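Local coordinates for tryptophane-5-halogenase (Microbispora sp. ATCC PTA-5024, PDB 5UAO), which probably uses its bound flavin to chlorinate a tryptophan of a lanthipeptide at the 5-position during NAI-107 biosynthesis, at residues 101-106 with 147-152. Residues are numbered along the deposited sequence; the frame is centred on the assembly and turned at random.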
loop_
_atom_site.group_PDB
_atom_site.type_symbol
_atom_site.label_atom_id
_atom_site.label_comp_id
_atom_site.label_asym_id
_atom_site.label_seq_id
_atom_site.Cartn_x
_atom_site.Cartn_y
_atom_site.Cartn_z
ATOM N N TRP A 101 24.179 18.847 -6.644
ATOM C CA TRP A 101 23.012 18.235 -7.142
ATOM C C TRP A 101 23.266 16.781 -7.449
ATOM O O TRP A 101 24.316 16.415 -8.007
ATOM C CB TRP A 101 22.450 18.921 -8.398
ATOM C CG TRP A 101 21.919 20.296 -8.167
ATOM C CD1 TRP A 101 21.521 20.878 -6.997
ATOM C CD2 TRP A 101 21.807 21.296 -9.174
ATOM N NE1 TRP A 101 21.134 22.229 -7.240
ATOM C CE2 TRP A 101 21.319 22.485 -8.563
ATOM C CE3 TRP A 101 22.077 21.298 -10.539
ATOM C CZ2 TRP A 101 21.047 23.655 -9.305
ATOM C CZ3 TRP A 101 21.801 22.449 -11.262
ATOM C CH2 TRP A 101 21.295 23.612 -10.633
ATOM N N LYS A 102 22.252 15.995 -7.138
ATOM C CA LYS A 102 22.279 14.514 -7.369
ATOM C C LYS A 102 21.084 14.125 -8.259
ATOM O O LYS A 102 19.936 14.270 -7.865
ATOM C CB LYS A 102 22.246 13.819 -6.044
ATOM C CG LYS A 102 22.264 12.310 -6.147
ATOM C CD LYS A 102 21.828 11.667 -4.837
ATOM C CE LYS A 102 21.792 10.167 -4.957
ATOM N NZ LYS A 102 21.192 9.595 -3.728
ATOM N N LEU A 103 21.369 13.765 -9.502
ATOM C CA LEU A 103 20.403 13.377 -10.500
ATOM C C LEU A 103 20.142 11.875 -10.389
ATOM O O LEU A 103 19.151 11.323 -10.949
ATOM C CB LEU A 103 20.952 13.663 -11.915
ATOM C CG LEU A 103 21.197 15.132 -12.267
ATOM C CD1 LEU A 103 21.577 15.312 -13.706
ATOM C CD2 LEU A 103 19.947 15.902 -11.970
ATOM N N GLY A 104 21.027 11.232 -9.658
ATOM C CA GLY A 104 20.935 9.798 -9.411
ATOM C C GLY A 104 22.234 9.224 -8.881
ATOM O O GLY A 104 23.070 9.934 -8.315
ATOM N N ILE A 105 22.343 7.893 -8.999
ATOM C CA ILE A 105 23.525 7.176 -8.615
ATOM C C ILE A 105 24.130 6.502 -9.867
ATOM O O ILE A 105 23.427 5.830 -10.654
ATOM C CB ILE A 105 23.223 6.079 -7.580
ATOM C CG1 ILE A 105 22.633 6.669 -6.306
ATOM C CG2 ILE A 105 24.467 5.266 -7.336
ATOM C CD1 ILE A 105 22.098 5.695 -5.280
ATOM N N ARG A 106 25.422 6.736 -10.044
ATOM C CA ARG A 106 26.210 5.966 -10.967
ATOM C C ARG A 106 26.813 4.740 -10.329
ATOM O O ARG A 106 27.766 4.829 -9.512
ATOM C CB ARG A 106 27.334 6.819 -11.510
ATOM C CG ARG A 106 28.111 6.171 -12.625
ATOM C CD ARG A 106 29.224 7.038 -13.229
ATOM N NE ARG A 106 29.865 6.121 -14.161
ATOM C CZ ARG A 106 30.919 5.349 -13.884
ATOM N NH1 ARG A 106 31.613 5.462 -12.751
ATOM N NH2 ARG A 106 31.310 4.482 -14.794
ATOM N N MET A 147 20.594 10.066 -19.331
ATOM C CA MET A 147 21.474 10.706 -20.361
ATOM C C MET A 147 22.245 11.945 -19.831
ATOM O O MET A 147 23.399 12.155 -20.140
ATOM C CB MET A 147 20.680 11.073 -21.607
ATOM C CG MET A 147 20.075 9.897 -22.349
ATOM S SD MET A 147 18.932 10.446 -23.624
ATOM C CE MET A 147 18.381 8.888 -24.285
ATOM N N LEU A 148 21.616 12.760 -18.999
ATOM C CA LEU A 148 22.356 13.848 -18.343
ATOM C C LEU A 148 23.518 13.317 -17.498
ATOM O O LEU A 148 24.679 13.763 -17.607
ATOM C CB LEU A 148 21.375 14.690 -17.536
ATOM C CG LEU A 148 20.443 15.556 -18.404
ATOM C CD1 LEU A 148 19.127 15.831 -17.707
ATOM C CD2 LEU A 148 21.189 16.878 -18.650
ATOM N N MET A 149 23.252 12.240 -16.760
ATOM C CA MET A 149 24.342 11.635 -15.977
ATOM C C MET A 149 25.532 11.121 -16.814
ATOM O O MET A 149 26.698 11.387 -16.476
ATOM C CB MET A 149 23.793 10.554 -15.057
ATOM C CG MET A 149 22.881 11.062 -13.948
ATOM S SD MET A 149 22.463 9.681 -12.797
ATOM C CE MET A 149 21.148 9.139 -13.578
ATOM N N THR A 150 25.252 10.379 -17.870
ATOM C CA THR A 150 26.352 9.937 -18.745
ATOM C C THR A 150 27.061 11.089 -19.508
ATOM O O THR A 150 28.222 10.963 -19.872
ATOM C CB THR A 150 25.968 8.812 -19.723
ATOM O OG1 THR A 150 24.885 9.236 -20.565
ATOM C CG2 THR A 150 25.555 7.558 -18.935
ATOM N N GLU A 151 26.387 12.199 -19.712
ATOM C CA GLU A 151 27.037 13.401 -20.251
ATOM C C GLU A 151 27.737 14.237 -19.190
ATOM O O GLU A 151 28.437 15.174 -19.552
ATOM C CB GLU A 151 26.019 14.301 -20.932
ATOM C CG GLU A 151 25.234 13.643 -22.037
ATOM C CD GLU A 151 25.910 13.716 -23.398
ATOM O OE1 GLU A 151 26.908 14.458 -23.569
ATOM O OE2 GLU A 151 25.389 13.029 -24.300
ATOM N N ASP A 152 27.576 13.929 -17.893
ATOM C CA ASP A 152 28.000 14.810 -16.809
ATOM C C ASP A 152 27.483 16.253 -17.022
ATOM O O ASP A 152 28.223 17.226 -16.864
ATOM C CB ASP A 152 29.542 14.810 -16.599
ATOM C CG ASP A 152 30.057 13.495 -15.973
ATOM O OD1 ASP A 152 29.451 13.005 -15.058
ATOM O OD2 ASP A 152 31.054 12.906 -16.434
#
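The flat group in this contact is the Leu103-Gly104 peptide, and the thioether of Met149 lies over one face of it. Here, in the tryptophan halogenase fold, helix 144-151 covers the point where the short strand 100-102 gives way to strand 104-108 of a mixed sheet. Met149 SD sits 3.7 Å from Gly104 CA, and Met149 CE is 4.0 Å from Leu103 O. The bend at chi3, -89°, lays the SD-CE bond along the peptide face. Backbone hydrogen bonds of Leu103 with Phe120 and Pro272, and of Gly104 with Thr274, hold this part of the chain in place. No hydrogen bond joins the two segments. Gly104 has no side chain, which lets the sulfur come close; a CB there would lie only 2.9 Å from Met149 SD. Cutting Met149 back to an alanine is likely to strip the peptide face of its cover and open a gap beside Leu103, Val117 and Pro119. Ile105 points away from the helix, its side chain about 9 Å from the bound FAD. The helix ends in a Schellman motif at Asp152, whose OD1 is hydrogen-bonded to Tyr273 OH. Leu103 makes the other apolar contacts, its side chain crossing that of Leu148 at a slant: Leu103 CB meets Met149 CG at 3.8 Å, and Leu103 CD1 reaches Leu148 CB at 3.9 Å.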